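Local coordinates for thioredoxin reductase (Streptomyces clavuligerus, PDB 4NTD), which is a flavin-dependent oxidoreductase linked to disulfide bond formation in the natural product holomycin, and binds flavin-adenine dinucleotide and glutathione, at residues Val33-Ala38 with Val56-Ser61. Numbering follows the deposited sequence.
Sequences VVVIGA and VVLVDS. With FAD (flavin-adenine dinucleotide), chain C.
The parallel strands holding Val33-Ile36 and Val56-Asp60, with the crossover helix 40-51 between them, make up the first beta-alpha-beta unit of a Rossmann-type FAD-binding fold. A ladder of backbone bonds alternates between the strands, from Val57 N to Val33 O, Val35 N to Val57 O and Val59 N to Val35 O, and ends with Gly37 N on Val59 O at 2.8 Å. Val33, Val35, Val56 and Leu58 share the face that packs toward the helix. There CG2 of Val35 meets CG1 of Val56 at 4.0 Å, while CG of Leu58, anti to its own carbonyl carbon (chi1 -61°), lies 4.1 Å from CB of Val35, and its CD2 reaches CB of Ala38. On the other face CG1 of Val34 touches CG2 of Val59, and CG2 of Ile36 lies 3.7 Å from N1A of the adenine. Gly37, the first glycine of an apparent GxGxxG motif, lets the ribose come close: its CA is 3.3 Å from FAD O4B, where a CB would clash. Asp60 ends the second strand with CG anti to its backbone N (chi1 177°), which places OD1 to accept from both FAD O3B, at 2.7 Å, and Ala38 N; OD2 accepts from Gly62 N. An alanine here would probably leave the ribose hydroxyl O3B and the amide of Ala38 without their shared acceptor, weakening the tie between glycine turn and cofactor. Ser61 OG adds a hydrogen bond with the other ribose hydroxyl, O2B. Ala38 N meets Asp60 OD1 from above the carboxylate plane, 42° out of it.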
ATOM      1  N   VAL A  33       3.482 -21.149   1.426  1.00 16.58           N
ATOM      2  CA  VAL A  33       2.422 -20.254   0.963  1.00 16.03           C
ATOM      3  C   VAL A  33       2.095 -20.490  -0.509  1.00 15.88           C
ATOM      4  O   VAL A  33       2.994 -20.602  -1.342  1.00 16.53           O
ATOM      5  CB  VAL A  33       2.806 -18.765   1.133  1.00 17.50           C
ATOM      6  CG1 VAL A  33       1.586 -17.873   0.930  1.00 17.39           C
ATOM      7  CG2 VAL A  33       3.426 -18.513   2.501  1.00 17.21           C
ATOM      8  N   VAL A  34       0.802 -20.576  -0.813  1.00 15.73           N
ATOM      9  CA  VAL A  34       0.328 -20.490  -2.188  1.00 15.83           C
ATOM     10  C   VAL A  34      -0.342 -19.132  -2.373  1.00 15.24           C
ATOM     11  O   VAL A  34      -1.269 -18.778  -1.637  1.00 15.89           O
ATOM     12  CB  VAL A  34      -0.644 -21.631  -2.558  1.00 16.69           C
ATOM     13  CG1 VAL A  34      -1.230 -21.407  -3.949  1.00 17.34           C
ATOM     14  CG2 VAL A  34       0.073 -22.971  -2.509  1.00 18.16           C
ATOM     15  N   VAL A  35       0.151 -18.372  -3.346  1.00 15.27           N
ATOM     16  CA  VAL A  35      -0.414 -17.075  -3.694  1.00 15.19           C
ATOM     17  C   VAL A  35      -1.270 -17.273  -4.940  1.00 15.85           C
ATOM     18  O   VAL A  35      -0.767 -17.692  -5.985  1.00 16.45           O
ATOM     19  CB  VAL A  35       0.691 -16.030  -3.951  1.00 15.37           C
ATOM     20  CG1 VAL A  35       0.088 -14.679  -4.311  1.00 15.64           C
ATOM     21  CG2 VAL A  35       1.587 -15.894  -2.726  1.00 16.82           C
ATOM     22  N   ILE A  36      -2.565 -16.993  -4.813  1.00 15.37           N
ATOM     23  CA  ILE A  36      -3.514 -17.179  -5.908  1.00 16.29           C
ATOM     24  C   ILE A  36      -3.769 -15.825  -6.567  1.00 16.04           C
ATOM     25  O   ILE A  36      -4.450 -14.962  -6.003  1.00 16.78           O
ATOM     26  CB  ILE A  36      -4.830 -17.815  -5.414  1.00 16.66           C
ATOM     27  CG1 ILE A  36      -4.528 -19.105  -4.637  1.00 17.93           C
ATOM     28  CG2 ILE A  36      -5.751 -18.107  -6.593  1.00 17.04           C
ATOM     29  CD1 ILE A  36      -5.724 -19.725  -3.948  1.00 19.14           C
ATOM     30  N   GLY A  37      -3.205 -15.657  -7.761  1.00 16.09           N
ATOM     31  CA  GLY A  37      -3.226 -14.384  -8.475  1.00 16.42           C
ATOM     32  C   GLY A  37      -1.871 -13.708  -8.390  1.00 15.88           C
ATOM     33  O   GLY A  37      -1.316 -13.562  -7.298  1.00 16.97           O
ATOM     34  N   ALA A  38      -1.339 -13.305  -9.542  1.00 16.38           N
ATOM     35  CA  ALA A  38      -0.028 -12.663  -9.625  1.00 16.52           C
ATOM     36  C   ALA A  38      -0.120 -11.316 -10.335  1.00 16.09           C
ATOM     37  O   ALA A  38       0.650 -11.020 -11.255  1.00 17.18           O
ATOM     38  CB  ALA A  38       0.972 -13.577 -10.318  1.00 17.20           C
ATOM     39  N   VAL A  56       7.319 -20.578  -1.679  1.00 16.99           N
ATOM     40  CA  VAL A  56       6.122 -19.984  -2.268  1.00 17.13           C
ATOM     41  C   VAL A  56       5.850 -20.548  -3.658  1.00 17.54           C
ATOM     42  O   VAL A  56       6.763 -20.673  -4.472  1.00 18.13           O
ATOM     43  CB  VAL A  56       6.279 -18.451  -2.386  1.00 17.83           C
ATOM     44  CG1 VAL A  56       5.053 -17.815  -3.032  1.00 18.99           C
ATOM     45  CG2 VAL A  56       6.539 -17.839  -1.016  1.00 17.51           C
ATOM     46  N   VAL A  57       4.586 -20.880  -3.915  1.00 17.60           N
ATOM     47  CA  VAL A  57       4.114 -21.195  -5.260  1.00 17.59           C
ATOM     48  C   VAL A  57       3.020 -20.192  -5.617  1.00 16.70           C
ATOM     49  O   VAL A  57       2.084 -19.994  -4.844  1.00 17.39           O
ATOM     50  CB  VAL A  57       3.552 -22.629  -5.359  1.00 18.51           C
ATOM     51  CG1 VAL A  57       3.019 -22.902  -6.762  1.00 19.32           C
ATOM     52  CG2 VAL A  57       4.619 -23.649  -4.987  1.00 19.23           C
ATOM     53  N   LEU A  58       3.154 -19.546  -6.772  1.00 16.31           N
ATOM     54  CA  LEU A  58       2.106 -18.674  -7.291  1.00 16.65           C
ATOM     55  C   LEU A  58       1.348 -19.398  -8.389  1.00 16.82           C
ATOM     56  O   LEU A  58       1.959 -20.031  -9.250  1.00 17.57           O
ATOM     57  CB  LEU A  58       2.688 -17.383  -7.864  1.00 17.34           C
ATOM     58  CG  LEU A  58       3.461 -16.490  -6.894  1.00 17.42           C
ATOM     59  CD1 LEU A  58       4.957 -16.767  -6.962  1.00 18.35           C
ATOM     60  CD2 LEU A  58       3.158 -15.025  -7.174  1.00 19.18           C
ATOM     61  N   VAL A  59       0.020 -19.307  -8.346  1.00 16.53           N
ATOM     62  CA  VAL A  59      -0.834 -19.805  -9.421  1.00 16.68           C
ATOM     63  C   VAL A  59      -1.616 -18.612  -9.969  1.00 16.49           C
ATOM     64  O   VAL A  59      -2.331 -17.942  -9.221  1.00 17.15           O
ATOM     65  CB  VAL A  59      -1.812 -20.894  -8.932  1.00 17.27           C
ATOM     66  CG1 VAL A  59      -2.568 -21.498 -10.108  1.00 17.26           C
ATOM     67  CG2 VAL A  59      -1.070 -21.983  -8.166  1.00 18.66           C
ATOM     68  N   ASP A  60      -1.466 -18.341 -11.264  1.00 15.80           N
ATOM     69  CA  ASP A  60      -2.076 -17.161 -11.882  1.00 15.98           C
ATOM     70  C   ASP A  60      -2.641 -17.477 -13.264  1.00 16.42           C
ATOM     71  O   ASP A  60      -1.974 -18.106 -14.083  1.00 16.76           O
ATOM     72  CB  ASP A  60      -1.055 -16.030 -11.993  1.00 16.74           C
ATOM     73  CG  ASP A  60      -1.621 -14.806 -12.683  1.00 16.37           C
ATOM     74  OD1 ASP A  60      -2.341 -14.028 -12.024  1.00 16.30           O
ATOM     75  OD2 ASP A  60      -1.350 -14.627 -13.888  1.00 18.15           O
ATOM     76  N   SER A  61      -3.861 -17.013 -13.522  1.00 16.77           N
ATOM     77  CA  SER A  61      -4.574 -17.342 -14.760  1.00 16.80           C
ATOM     78  C   SER A  61      -4.305 -16.381 -15.930  1.00 17.80           C
ATOM     79  O   SER A  61      -4.850 -16.573 -17.019  1.00 20.85           O
ATOM     80  CB  SER A  61      -6.079 -17.443 -14.487  1.00 18.57           C
ATOM     81  OG  SER A  61      -6.601 -16.228 -13.985  1.00 19.66           O
TER
HETATM   82  PA  FAD C 402      -5.052  -7.914 -10.746  1.00 15.00           P
HETATM   83  O1A FAD C 402      -3.943  -7.000 -11.195  1.00 15.51           O
HETATM   84  O2A FAD C 402      -6.341  -7.909 -11.522  1.00 15.68           O
HETATM   85  O5B FAD C 402      -4.481  -9.412 -10.732  1.00 14.28           O
HETATM   86  C5B FAD C 402      -5.310 -10.496 -10.336  1.00 14.99           C
HETATM   87  C4B FAD C 402      -4.749 -11.767 -10.949  1.00 15.94           C
HETATM   88  O4B FAD C 402      -5.403 -12.897 -10.379  1.00 15.80           O
HETATM   89  C3B FAD C 402      -4.976 -11.838 -12.458  1.00 16.12           C
HETATM   90  O3B FAD C 402      -3.728 -11.977 -13.150  1.00 16.75           O
HETATM   91  C2B FAD C 402      -5.869 -13.052 -12.658  1.00 17.19           C
HETATM   92  O2B FAD C 402      -5.542 -13.781 -13.846  1.00 18.74           O
HETATM   93  C1B FAD C 402      -5.600 -13.869 -11.406  1.00 16.35           C
HETATM   94  N9A FAD C 402      -6.668 -14.801 -10.982  1.00 15.52           N
HETATM   95  C8A FAD C 402      -7.954 -14.498 -10.729  1.00 16.31           C
HETATM   96  N7A FAD C 402      -8.633 -15.601 -10.332  1.00 17.06           N
HETATM   97  C5A FAD C 402      -7.767 -16.630 -10.321  1.00 16.00           C
HETATM   98  C6A FAD C 402      -7.822 -18.070  -9.998  1.00 16.59           C
HETATM   99  N6A FAD C 402      -8.985 -18.637  -9.605  1.00 18.15           N
HETATM  100  N1A FAD C 402      -6.682 -18.791 -10.117  1.00 17.33           N
HETATM  101  C2A FAD C 402      -5.517 -18.236 -10.513  1.00 17.00           C
HETATM  102  N3A FAD C 402      -5.400 -16.928 -10.817  1.00 15.81           N
HETATM  103  C4A FAD C 402      -6.468 -16.095 -10.741  1.00 15.81           C
HETATM  104  N1  FAD C 402      -4.452   1.268 -11.630  1.00 14.43           N
HETATM  105  C2  FAD C 402      -3.388   2.101 -11.556  1.00 15.08           C
HETATM  106  O2  FAD C 402      -2.796   2.198 -10.462  1.00 15.49           O
HETATM  107  N3  FAD C 402      -2.955   2.819 -12.609  1.00 15.23           N
HETATM  108  C4  FAD C 402      -3.550   2.748 -13.813  1.00 14.87           C
HETATM  109  O4  FAD C 402      -3.130   3.430 -14.770  1.00 15.70           O
HETATM  110  C4X FAD C 402      -4.717   1.850 -13.983  1.00 14.41           C
HETATM  111  N5  FAD C 402      -5.383   1.715 -15.158  1.00 15.28           N
HETATM  112  C5X FAD C 402      -6.457   0.886 -15.251  1.00 15.23           C
HETATM  113  C6  FAD C 402      -7.121   0.765 -16.468  1.00 16.61           C
HETATM  114  C7  FAD C 402      -8.222  -0.075 -16.602  1.00 17.26           C
HETATM  115  C7M FAD C 402      -8.928  -0.190 -17.932  1.00 19.32           C
HETATM  116  C8  FAD C 402      -8.697  -0.857 -15.433  1.00 17.06           C
HETATM  117  C8M FAD C 402      -9.894  -1.765 -15.552  1.00 17.99           C
HETATM  118  C9  FAD C 402      -8.040  -0.742 -14.212  1.00 16.39           C
HETATM  119  C9A FAD C 402      -6.935   0.102 -14.072  1.00 15.47           C
HETATM  120  N10 FAD C 402      -6.244   0.236 -12.839  1.00 14.78           N
HETATM  121  C10 FAD C 402      -5.138   1.100 -12.781  1.00 14.18           C
HETATM  122  C1' FAD C 402      -6.620  -0.497 -11.623  1.00 14.35           C
HETATM  123  C2' FAD C 402      -5.847  -1.816 -11.582  1.00 14.27           C
HETATM  124  O2' FAD C 402      -6.404  -2.717 -12.550  1.00 15.90           O
HETATM  125  C3' FAD C 402      -5.900  -2.465 -10.200  1.00 14.36           C
HETATM  126  O3' FAD C 402      -5.413  -1.537  -9.223  1.00 15.21           O
HETATM  127  C4' FAD C 402      -5.068  -3.744 -10.102  1.00 14.35           C
HETATM  128  O4' FAD C 402      -5.336  -4.624 -11.200  1.00 16.05           O
HETATM  129  C5' FAD C 402      -5.355  -4.501  -8.812  1.00 14.20           C
HETATM  130  O5' FAD C 402      -4.312  -5.448  -8.595  1.00 13.88           O
HETATM  131  P   FAD C 402      -4.617  -6.914  -8.018  1.00 14.54           P
HETATM  132  O1P FAD C 402      -5.610  -6.801  -6.894  1.00 15.26           O
HETATM  133  O2P FAD C 402      -3.286  -7.589  -7.799  1.00 14.88           O
HETATM  134  O3P FAD C 402      -5.444  -7.661  -9.197  1.00 14.88           O